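Local coordinates for protein putative isocitrate dehydrogenase, NAD-dependent (PDB 6LKY) that probably catalyses the NAD-dependent, magnesium-requiring oxidative decarboxylation of isocitrate to 2-oxoglutarate, and binds NAD in the crystal, at residues 61-66 against 257-262; 246-251 against 281-286; 4-9 against 33-38. The protein carries 1 engineered substitution. All coordinates share one frame; numbering follows the deposited sequence.

Interaction 1: residues 61-66 against 257-262. With NAD (nicotinamide-adenine-dinucleotide), chain C.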
loop_
_atom_site.group_PDB
_atom_site.type_symbol
_atom_site.label_atom_id
_atom_site.label_comp_id
_atom_site.label_asym_id
_atom_site.label_seq_id
_atom_site.Cartn_x
_atom_site.Cartn_y
_atom_site.Cartn_z
ATOM N N ASN A 61 9.016 -34.094 -2.159
ATOM C CA ASN A 61 10.161 -33.590 -1.404
ATOM C C ASN A 61 9.778 -32.734 -0.202
ATOM O O ASN A 61 10.542 -32.683 0.767
ATOM C CB ASN A 61 11.085 -32.792 -2.322
ATOM C CG ASN A 61 11.652 -33.635 -3.447
ATOM O OD1 ASN A 61 11.698 -34.865 -3.349
ATOM N ND2 ASN A 61 12.098 -32.979 -4.516
ATOM N N ARG A 62 8.663 -32.000 -0.277
ATOM C CA ARG A 62 8.106 -31.136 0.768
ATOM C C ARG A 62 8.869 -29.817 0.883
ATOM O O ARG A 62 8.461 -28.968 1.679
ATOM C CB ARG A 62 8.068 -31.783 2.167
ATOM C CG ARG A 62 7.315 -33.114 2.284
ATOM C CD ARG A 62 6.079 -33.225 1.377
ATOM N NE ARG A 62 4.908 -32.454 1.817
ATOM C CZ ARG A 62 3.696 -32.557 1.270
ATOM N NH1 ARG A 62 3.480 -33.411 0.280
ATOM N NH2 ARG A 62 2.687 -31.823 1.720
ATOM N N ILE A 63 9.961 -29.622 0.144
ATOM C CA ILE A 63 10.743 -28.390 0.184
ATOM C C ILE A 63 11.013 -27.941 -1.247
ATOM O O ILE A 63 11.365 -28.755 -2.110
ATOM C CB ILE A 63 12.071 -28.562 0.951
ATOM C CG1 ILE A 63 11.832 -29.210 2.316
ATOM C CG2 ILE A 63 12.769 -27.223 1.125
ATOM C CD1 ILE A 63 11.096 -28.307 3.295
ATOM N N CYS A 64 10.862 -26.642 -1.494
ATOM C CA CYS A 64 11.004 -26.093 -2.832
ATOM C C CYS A 64 11.723 -24.755 -2.762
ATOM O O CYS A 64 11.474 -23.945 -1.866
ATOM C CB CYS A 64 9.638 -25.948 -3.524
ATOM S SG CYS A 64 9.712 -25.306 -5.209
ATOM N N PHE A 65 12.646 -24.559 -3.694
ATOM C CA PHE A 65 13.408 -23.330 -3.875
ATOM C C PHE A 65 13.004 -22.781 -5.240
ATOM O O PHE A 65 13.260 -23.423 -6.265
ATOM C CB PHE A 65 14.900 -23.638 -3.802
ATOM C CG PHE A 65 15.765 -22.451 -3.547
ATOM C CD1 PHE A 65 15.456 -21.545 -2.546
ATOM C CD2 PHE A 65 16.921 -22.262 -4.288
ATOM C CE1 PHE A 65 16.283 -20.456 -2.310
ATOM C CE2 PHE A 65 17.741 -21.170 -4.059
ATOM C CZ PHE A 65 17.428 -20.272 -3.074
ATOM N N LYS A 66 12.354 -21.615 -5.263
ATOM C CA LYS A 66 11.621 -21.168 -6.446
ATOM C C LYS A 66 12.054 -19.766 -6.850
ATOM O O LYS A 66 11.929 -18.822 -6.067
ATOM C CB LYS A 66 10.106 -21.205 -6.203
ATOM C CG LYS A 66 9.282 -20.914 -7.458
ATOM C CD LYS A 66 7.845 -20.462 -7.137
ATOM C CE LYS A 66 7.812 -19.234 -6.244
ATOM N NZ LYS A 66 8.253 -17.963 -6.903
ATOM N N ALA A 257 7.089 -26.493 2.529
ATOM C CA ALA A 257 7.606 -25.139 2.604
ATOM C C ALA A 257 8.265 -24.796 1.279
ATOM O O ALA A 257 8.927 -25.643 0.670
ATOM C CB ALA A 257 8.611 -24.980 3.754
ATOM N N LEU A 258 8.086 -23.548 0.848
ATOM C CA LEU A 258 8.613 -23.075 -0.425
ATOM C C LEU A 258 9.254 -21.710 -0.221
ATOM O O LEU A 258 8.608 -20.780 0.275
ATOM C CB LEU A 258 7.496 -23.020 -1.475
ATOM C CG LEU A 258 7.851 -22.563 -2.900
ATOM C CD1 LEU A 258 6.942 -23.246 -3.911
ATOM C CD2 LEU A 258 7.761 -21.038 -3.041
ATOM N N PHE A 259 10.511 -21.570 -0.627
ATOM C CA PHE A 259 11.281 -20.374 -0.316
ATOM C C PHE A 259 11.578 -19.602 -1.593
ATOM O O PHE A 259 11.840 -20.207 -2.638
ATOM C CB PHE A 259 12.556 -20.758 0.453
ATOM C CG PHE A 259 12.252 -21.485 1.722
ATOM C CD1 PHE A 259 12.016 -22.850 1.709
ATOM C CD2 PHE A 259 12.107 -20.792 2.910
ATOM C CE1 PHE A 259 11.687 -23.517 2.869
ATOM C CE2 PHE A 259 11.775 -21.451 4.078
ATOM C CZ PHE A 259 11.556 -22.809 4.061
ATOM N N GLU A 260 11.492 -18.267 -1.526
ATOM C CA GLU A 260 11.610 -17.489 -2.753
ATOM C C GLU A 260 12.033 -16.062 -2.437
ATOM O O GLU A 260 11.902 -15.588 -1.310
ATOM C CB GLU A 260 10.276 -17.462 -3.514
ATOM C CG GLU A 260 9.155 -16.795 -2.691
ATOM C CD GLU A 260 7.810 -16.711 -3.430
ATOM O OE1 GLU A 260 7.805 -16.689 -4.681
ATOM O OE2 GLU A 260 6.756 -16.661 -2.753
ATOM N N ALA A 261 12.523 -15.371 -3.465
ATOM C CA ALA A 261 12.623 -13.923 -3.362
ATOM C C ALA A 261 11.224 -13.295 -3.376
ATOM O O ALA A 261 10.248 -13.874 -3.866
ATOM C CB ALA A 261 13.483 -13.349 -4.495
ATOM N N VAL A 262 11.139 -12.092 -2.812
ATOM C CA VAL A 262 9.894 -11.330 -2.830
ATOM C C VAL A 262 9.635 -10.730 -4.209
ATOM O O VAL A 262 8.475 -10.570 -4.624
ATOM C CB VAL A 262 9.963 -10.255 -1.727
ATOM C CG1 VAL A 262 8.981 -9.130 -1.988
ATOM C CG2 VAL A 262 9.764 -10.897 -0.347
HETATM P PA NAD C . 9.398 -6.888 -10.450
HETATM O O1A NAD C . 9.711 -7.988 -11.434
HETATM O O2A NAD C . 9.704 -7.319 -9.048
HETATM O O5B NAD C . 10.191 -5.564 -10.874
HETATM C C5B NAD C . 9.967 -4.369 -10.131
HETATM C C4B NAD C . 11.209 -3.503 -10.212
HETATM O O4B NAD C . 12.183 -4.080 -9.320
HETATM C C3B NAD C . 11.771 -3.530 -11.628
HETATM O O3B NAD C . 12.233 -2.243 -12.009
HETATM C C2B NAD C . 12.928 -4.511 -11.524
HETATM O O2B NAD C . 13.991 -4.269 -12.458
HETATM C C1B NAD C . 13.355 -4.405 -10.067
HETATM N N9A NAD C . 13.893 -5.723 -9.761
HETATM C C8A NAD C . 13.094 -6.669 -8.961
HETATM N N7A NAD C . 14.128 -7.701 -8.752
HETATM C C5A NAD C . 15.265 -6.929 -8.262
HETATM C C6A NAD C . 16.581 -7.601 -8.614
HETATM N N6A NAD C . 16.758 -8.780 -7.751
HETATM N N1A NAD C . 17.653 -6.631 -8.347
HETATM C C2A NAD C . 17.595 -5.414 -9.180
HETATM N N3A NAD C . 16.334 -5.326 -9.922
HETATM C C4A NAD C . 15.193 -5.659 -9.074
HETATM O O3 NAD C . 7.834 -6.524 -10.473
HETATM P PN NAD C . 6.934 -6.298 -11.772
HETATM O O1N NAD C . 7.668 -5.685 -12.922
HETATM O O2N NAD C . 5.768 -5.440 -11.307
HETATM O O5D NAD C . 6.405 -7.750 -12.215
HETATM C C5D NAD C . 7.145 -8.537 -13.162
HETATM C C4D NAD C . 6.606 -9.962 -13.165
HETATM O O4D NAD C . 7.003 -10.675 -11.981
HETATM C C3D NAD C . 5.077 -9.977 -13.219
HETATM O O3D NAD C . 4.691 -10.923 -14.211
HETATM C C2D NAD C . 4.684 -10.462 -11.835
HETATM O O2D NAD C . 3.477 -11.221 -11.807
HETATM C C1D NAD C . 5.855 -11.349 -11.436
HETATM N N1N NAD C . 5.830 -11.531 -9.962
HETATM C C2N NAD C . 6.631 -12.654 -9.494
HETATM C C3N NAD C . 6.308 -12.809 -8.025
HETATM C C7N NAD C . 6.685 -14.181 -7.457
HETATM O O7N NAD C . 7.175 -14.094 -6.125
HETATM N N7N NAD C . 7.593 -14.899 -8.349
HETATM C C4N NAD C . 6.762 -11.636 -7.171
HETATM C C5N NAD C . 6.362 -10.301 -7.769
HETATM C C6N NAD C . 6.084 -10.245 -9.274
HETATM O O HOH W 1 12.355 -16.183 -6.174
#
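Lys66 lays its aliphatic chain obliquely over Leu258, with CE of Lys66 3.7 Å from CD2 of Leu258. The other methyl of that leucine, CD1, meets Cys64 SG at 3.7 Å, so the two methyls of Leu258 each touch one of the two side chains, Cys64 and Lys66, on that face of the sheet. Lys66 then bends at chi3 (57°) and chi4, and its NZ forms a salt bridge of 2.6 Å with Glu260 OE1. The ammonium reaches the anti side of that oxygen, 30° out of the carboxylate plane; Glu260 and Lys66 run side by side here, pointing the same way. Asn81 OD1 takes a second hydrogen bond from NZ, while Arg85 and Asn251 hold Glu260 OE2, so polar partners grip both ends of the carboxylate. The pair borders the nicotinamide end of NAD, whose O7N lies 3.0 Å from Glu260 OE1; Asn176 of the second subunit also bonds the cofactor.

Beneath these groups the backbones form a regular parallel ladder: Cys64 N to Ala257 O, Phe259 N to Cys64 O (2.8 Å) and Lys66 N to Phe259 O follow in turn. Past the last of these the strands part, and a water spans the opening, donating to Lys66 O and accepting from Ala261 N at 2.8 Å. On the reverse face the packing is apolar. Ile63 CG2 comes up near the plane of the Phe259 ring, at its edge, 4.2 Å from CE1, and Phe65 CD1 touches Phe259 CB.

Strand 63-66 pairs in parallel with strand 2-7 on one flank, and strand 257-261 pairs antiparallel with strand 248-252 on the other. Helix 278-290 covers the face carrying Phe65 and Phe259 through Met287.

Interaction 2: residues 246-251 against 281-286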
loop_
_atom_site.group_PDB
_atom_site.type_symbol
_atom_site.label_atom_id
_atom_site.label_comp_id
_atom_site.label_asym_id
_atom_site.label_seq_id
_atom_site.Cartn_x
_atom_site.Cartn_y
_atom_site.Cartn_z
ATOM N N LEU A 246 16.786 -7.286 -2.177
ATOM C CA LEU A 246 17.323 -7.704 -0.894
ATOM C C LEU A 246 16.451 -8.678 -0.114
ATOM O O LEU A 246 16.972 -9.345 0.781
ATOM C CB LEU A 246 17.571 -6.468 -0.011
ATOM C CG LEU A 246 18.483 -5.394 -0.606
ATOM C CD1 LEU A 246 18.475 -4.128 0.245
ATOM C CD2 LEU A 246 19.908 -5.924 -0.731
ATOM N N THR A 247 15.156 -8.787 -0.411
ATOM C CA THR A 247 14.201 -9.328 0.556
ATOM C C THR A 247 13.647 -10.675 0.123
ATOM O O THR A 247 13.332 -10.881 -1.053
ATOM C CB THR A 247 13.027 -8.364 0.792
ATOM O OG1 THR A 247 12.602 -7.795 -0.451
ATOM C CG2 THR A 247 13.437 -7.243 1.725
ATOM N N ALA A 248 13.477 -11.572 1.100
ATOM C CA ALA A 248 13.062 -12.940 0.849
ATOM C C ALA A 248 11.796 -13.280 1.624
ATOM O O ALA A 248 11.418 -12.598 2.577
ATOM C CB ALA A 248 14.174 -13.929 1.210
ATOM N N GLY A 249 11.137 -14.346 1.181
ATOM C CA GLY A 249 9.906 -14.813 1.776
ATOM C C GLY A 249 9.869 -16.325 1.865
ATOM O O GLY A 249 10.405 -17.026 0.992
ATOM N N ALA A 250 9.293 -16.824 2.957
ATOM C CA ALA A 250 9.039 -18.245 3.164
ATOM C C ALA A 250 7.541 -18.515 3.142
ATOM O O ALA A 250 6.790 -17.871 3.875
ATOM C CB ALA A 250 9.616 -18.713 4.499
ATOM N N ASN A 251 7.107 -19.462 2.312
ATOM C CA ASN A 251 5.726 -19.934 2.273
ATOM C C ASN A 251 5.639 -21.234 3.067
ATOM O O ASN A 251 6.157 -22.267 2.631
ATOM C CB ASN A 251 5.256 -20.152 0.833
ATOM C CG ASN A 251 5.415 -18.911 -0.040
ATOM O OD1 ASN A 251 4.490 -18.106 -0.171
ATOM N ND2 ASN A 251 6.578 -18.768 -0.663
ATOM N N ILE A 281 19.504 -15.301 -2.375
ATOM C CA ILE A 281 20.446 -15.893 -1.431
ATOM C C ILE A 281 19.852 -15.925 -0.021
ATOM O O ILE A 281 19.962 -16.935 0.685
ATOM C CB ILE A 281 21.787 -15.135 -1.515
ATOM C CG1 ILE A 281 22.470 -15.464 -2.848
ATOM C CG2 ILE A 281 22.709 -15.525 -0.397
ATOM C CD1 ILE A 281 23.357 -14.358 -3.397
ATOM N N MET A 282 19.162 -14.849 0.388
ATOM C CA MET A 282 18.487 -14.818 1.688
ATOM C C MET A 282 17.347 -15.826 1.744
ATOM O O MET A 282 17.095 -16.426 2.798
ATOM C CB MET A 282 17.958 -13.413 1.992
ATOM C CG MET A 282 19.022 -12.341 2.247
ATOM S SD MET A 282 20.154 -12.747 3.615
ATOM C CE MET A 282 19.053 -12.491 5.018
ATOM N N ALA A 283 16.648 -16.031 0.622
ATOM C CA ALA A 283 15.658 -17.104 0.575
ATOM C C ALA A 283 16.319 -18.447 0.846
ATOM O O ALA A 283 15.774 -19.285 1.578
ATOM C CB ALA A 283 14.935 -17.115 -0.780
ATOM N N GLY A 284 17.501 -18.660 0.262
ATOM C CA GLY A 284 18.277 -19.848 0.583
ATOM C C GLY A 284 18.605 -19.955 2.063
ATOM O O GLY A 284 18.532 -21.035 2.647
ATOM N N ALA A 285 19.014 -18.845 2.677
ATOM C CA ALA A 285 19.268 -18.862 4.119
ATOM C C ALA A 285 18.028 -19.304 4.893
ATOM O O ALA A 285 18.106 -20.167 5.782
ATOM C CB ALA A 285 19.742 -17.486 4.602
ATOM N N MET A 286 16.868 -18.717 4.567
ATOM C CA MET A 286 15.635 -19.078 5.269
ATOM C C MET A 286 15.322 -20.554 5.074
ATOM O O MET A 286 14.903 -21.245 6.015
ATOM C CB MET A 286 14.461 -18.230 4.769
ATOM C CG MET A 286 14.544 -16.740 5.050
ATOM S SD MET A 286 13.000 -15.888 4.608
ATOM C CE MET A 286 11.964 -16.388 5.982
#
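Ala248 CB stands almost squarely over one face of the peptide joining Met282 to Ala283, just 3.3 Å above Ala283 N. The peptide groups of the strand are covered in their turn by the helix. Met286 SD lies over the Ala248-Gly249 peptide and over the Gly249-Ala250 peptide, 4.2 Å from Gly249 C, and its CE extends above Ala250 N. An edge is used at the start of the contact, where Met282 CG sits off the oxygen end of the Leu246 carbonyl, 3.9 Å from Leu246 O and somewhat out of the peptide plane.

Methyl-to-methyl packing completes the join. Ala248 CB also touches Met282 CB and Ala283 CB, 3.8 Å from the latter. The neighbouring inward methyl, Ala250 CB, is touched at 3.6 Å by Met286 CE. Two torsions account for this reach: chi2 of Met286 (-172°) carries SD outward in an extended chain, then chi3 (76°) folds CE round onto Ala250. No hydrogen bond passes between the segments, and the fit rests on van der Waals contact alone. With just methyl side chains at Ala248, Ala250 and Ala283, the strand and helix axes approach to 7.2 Å.

Met286 also touches Phe259 and Pro96, reaching both strands that flank 248-252, whereas Met282 turns toward Glu301 on helix 294-310. This is the helix-on-sheet packing of an alpha/beta fold: helix 278-290 runs over the central mixed sheet of the isocitrate/isopropylmalate dehydrogenase family, on the face turned away from Glu260, which binds NAD, and from Asn251, which bonds its carboxylate.

Interaction 3: residues 4-9 against 33-38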
loop_
_atom_site.group_PDB
_atom_site.type_symbol
_atom_site.label_atom_id
_atom_site.label_comp_id
_atom_site.label_asym_id
_atom_site.label_seq_id
_atom_site.Cartn_x
_atom_site.Cartn_y
_atom_site.Cartn_z
ATOM N N ILE A 4 15.580 -31.378 -2.670
ATOM C CA ILE A 4 14.842 -30.119 -2.726
ATOM C C ILE A 4 14.426 -29.831 -4.162
ATOM O O ILE A 4 15.272 -29.828 -5.067
ATOM C CB ILE A 4 15.696 -28.961 -2.187
ATOM C CG1 ILE A 4 15.917 -29.127 -0.684
ATOM C CG2 ILE A 4 15.076 -27.604 -2.561
ATOM C CD1 ILE A 4 16.816 -28.092 -0.097
ATOM N N THR A 5 13.131 -29.559 -4.372
ATOM C CA THR A 5 12.669 -29.188 -5.707
ATOM C C THR A 5 13.186 -27.798 -6.055
ATOM O O THR A 5 13.143 -26.891 -5.222
ATOM C CB THR A 5 11.141 -29.227 -5.784
ATOM O OG1 THR A 5 10.682 -30.561 -5.534
ATOM C CG2 THR A 5 10.649 -28.769 -7.164
ATOM N N LEU A 6 13.724 -27.644 -7.267
ATOM C CA LEU A 6 14.393 -26.417 -7.687
ATOM C C LEU A 6 13.726 -25.889 -8.949
ATOM O O LEU A 6 13.667 -26.593 -9.966
ATOM C CB LEU A 6 15.883 -26.669 -7.938
ATOM C CG LEU A 6 16.734 -25.492 -8.418
ATOM C CD1 LEU A 6 16.840 -24.455 -7.309
ATOM C CD2 LEU A 6 18.131 -25.957 -8.859
ATOM N N ILE A 7 13.250 -24.653 -8.895
ATOM C CA ILE A 7 12.546 -24.034 -10.009
ATOM C C ILE A 7 13.287 -22.762 -10.400
ATOM O O ILE A 7 13.206 -21.745 -9.713
ATOM C CB ILE A 7 11.080 -23.730 -9.654
ATOM C CG1 ILE A 7 10.346 -25.020 -9.248
ATOM C CG2 ILE A 7 10.415 -22.998 -10.815
ATOM C CD1 ILE A 7 8.902 -24.804 -8.771
ATOM N N PRO A 8 14.032 -22.789 -11.506
ATOM C CA PRO A 8 14.810 -21.595 -11.893
ATOM C C PRO A 8 13.957 -20.374 -12.199
ATOM O O PRO A 8 14.391 -19.245 -11.940
ATOM C CB PRO A 8 15.573 -22.075 -13.137
ATOM C CG PRO A 8 15.610 -23.588 -12.983
ATOM C CD PRO A 8 14.283 -23.928 -12.403
ATOM N N GLY A 9 12.777 -20.564 -12.790
ATOM C CA GLY A 9 11.853 -19.458 -12.987
ATOM C C GLY A 9 12.092 -18.645 -14.250
ATOM O O GLY A 9 12.660 -19.121 -15.237
ATOM N N TRP A 33 19.459 -31.497 -5.670
ATOM C CA TRP A 33 18.481 -30.641 -6.339
ATOM C C TRP A 33 17.640 -31.433 -7.338
ATOM O O TRP A 33 18.173 -32.164 -8.179
ATOM C CB TRP A 33 19.163 -29.484 -7.063
ATOM C CG TRP A 33 19.986 -28.618 -6.203
ATOM C CD1 TRP A 33 21.349 -28.576 -6.152
ATOM C CD2 TRP A 33 19.519 -27.641 -5.264
ATOM N NE1 TRP A 33 21.762 -27.640 -5.238
ATOM C CE2 TRP A 33 20.660 -27.051 -4.675
ATOM C CE3 TRP A 33 18.247 -27.213 -4.855
ATOM C CZ2 TRP A 33 20.572 -26.057 -3.697
ATOM C CZ3 TRP A 33 18.160 -26.221 -3.884
ATOM C CH2 TRP A 33 19.317 -25.656 -3.315
ATOM N N ASP A 34 16.328 -31.253 -7.264
ATOM C CA ASP A 34 15.361 -31.864 -8.174
ATOM C C ASP A 34 14.803 -30.746 -9.059
ATOM O O ASP A 34 13.823 -30.088 -8.706
ATOM C CB ASP A 34 14.278 -32.565 -7.370
ATOM C CG ASP A 34 13.318 -33.343 -8.231
ATOM O OD1 ASP A 34 13.441 -33.286 -9.477
ATOM O OD2 ASP A 34 12.433 -34.007 -7.649
ATOM N N THR A 35 15.447 -30.526 -10.202
ATOM C CA THR A 35 15.121 -29.392 -11.055
ATOM C C THR A 35 13.808 -29.618 -11.794
ATOM O O THR A 35 13.624 -30.641 -12.464
ATOM C CB THR A 35 16.253 -29.140 -12.048
ATOM O OG1 THR A 35 17.420 -28.751 -11.321
ATOM C CG2 THR A 35 15.883 -28.019 -13.022
ATOM N N GLN A 36 12.899 -28.647 -11.674
ATOM C CA GLN A 36 11.583 -28.691 -12.300
ATOM C C GLN A 36 11.281 -27.331 -12.914
ATOM O O GLN A 36 11.902 -26.325 -12.567
ATOM C CB GLN A 36 10.498 -29.066 -11.284
ATOM C CG GLN A 36 10.728 -30.365 -10.586
ATOM C CD GLN A 36 10.501 -31.546 -11.497
ATOM O OE1 GLN A 36 9.901 -31.413 -12.565
ATOM N NE2 GLN A 36 10.980 -32.715 -11.078
ATOM N N SER A 37 10.293 -27.293 -13.803
ATOM C CA SER A 37 9.966 -26.092 -14.564
ATOM C C SER A 37 8.589 -25.551 -14.176
ATOM O O SER A 37 7.656 -26.323 -13.935
ATOM C CB SER A 37 10.009 -26.401 -16.061
ATOM O OG SER A 37 9.664 -25.284 -16.844
ATOM N N ALA A 38 8.447 -24.222 -14.175
ATOM C CA ALA A 38 7.168 -23.590 -13.859
ATOM C C ALA A 38 7.134 -22.204 -14.481
ATOM O O ALA A 38 8.169 -21.653 -14.866
ATOM C CB ALA A 38 6.944 -23.502 -12.337
HETATM O O HOH W 2 11.122 -22.741 -14.215
#
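Ile4 and Leu6 pack against Trp33 where two neighbouring parallel strands meet, the first and last elements of a beta-alpha-beta unit whose crossover is helix 13-26. Ile4 runs alongside the tryptophan, its CG2 3.6 Å from Trp33 CZ3. Leu6 crosses the same indole at a slant, with CB 3.9 Å from CE3. The CG of Leu6 is anti to the backbone N (chi1 179°), and beyond it CD2 is set near Thr35 OG1. On the reverse face Thr5 CG2 touches Gln36 CG.

Three straight backbone hydrogen bonds stitch the strands: Asp34 N to Ile4 O, Leu6 N to Asp34 O and Gln36 N to Leu6 O, the last 2.8 Å long. In the middle one the amide stands well above the carbonyl plane of Asp34, 51° out of it. Farther on, Pro8 CD rests 3.4 Å from Gln36 O, and Ile7 CG2 meets Ala38 CB.

The next shell fixes these groups from both sides of the sheet. Helix 13-26 covers the tryptophan face, with Val17 on Leu6, Val21 and Ile24 on Trp33, and Glu25 bonded to the indole NE1. On the opposite side Ser57 OG of helix 52-61 bonds both Thr5 OG1 and Asp34 OD2. The other oxygen of that carboxylate, OD1, accepts Gln36 NE2 from above its plane at 3.0 Å. Where the strands have ended, one water accepts from both Gly9 N and Ala38 N, each 3.1 Å away.

How the interactions relate
All three contacts belong to one mixed sheet. Interaction 3 sits at its outer border, its centre about 17 Å from that of the chain, and is partly open, whereas interactions 1 and 2 are buried near the middle. Strand 63-66 bonds to strand 2-7, linking interaction 3 to interaction 1; strand 257-261 bonds to strand 248-252, carrying the ladder on to interaction 2. Interactions 1 and 3 pair strand with strand through backbone hydrogen bonds, while interaction 2 lays a helix on the sheet by van der Waals packing, without a hydrogen bond. The helix also meets interaction 1, where Ala283 CB approaches Glu260 O. Of the three, interaction 1 alone places a salt bridge beside NAD.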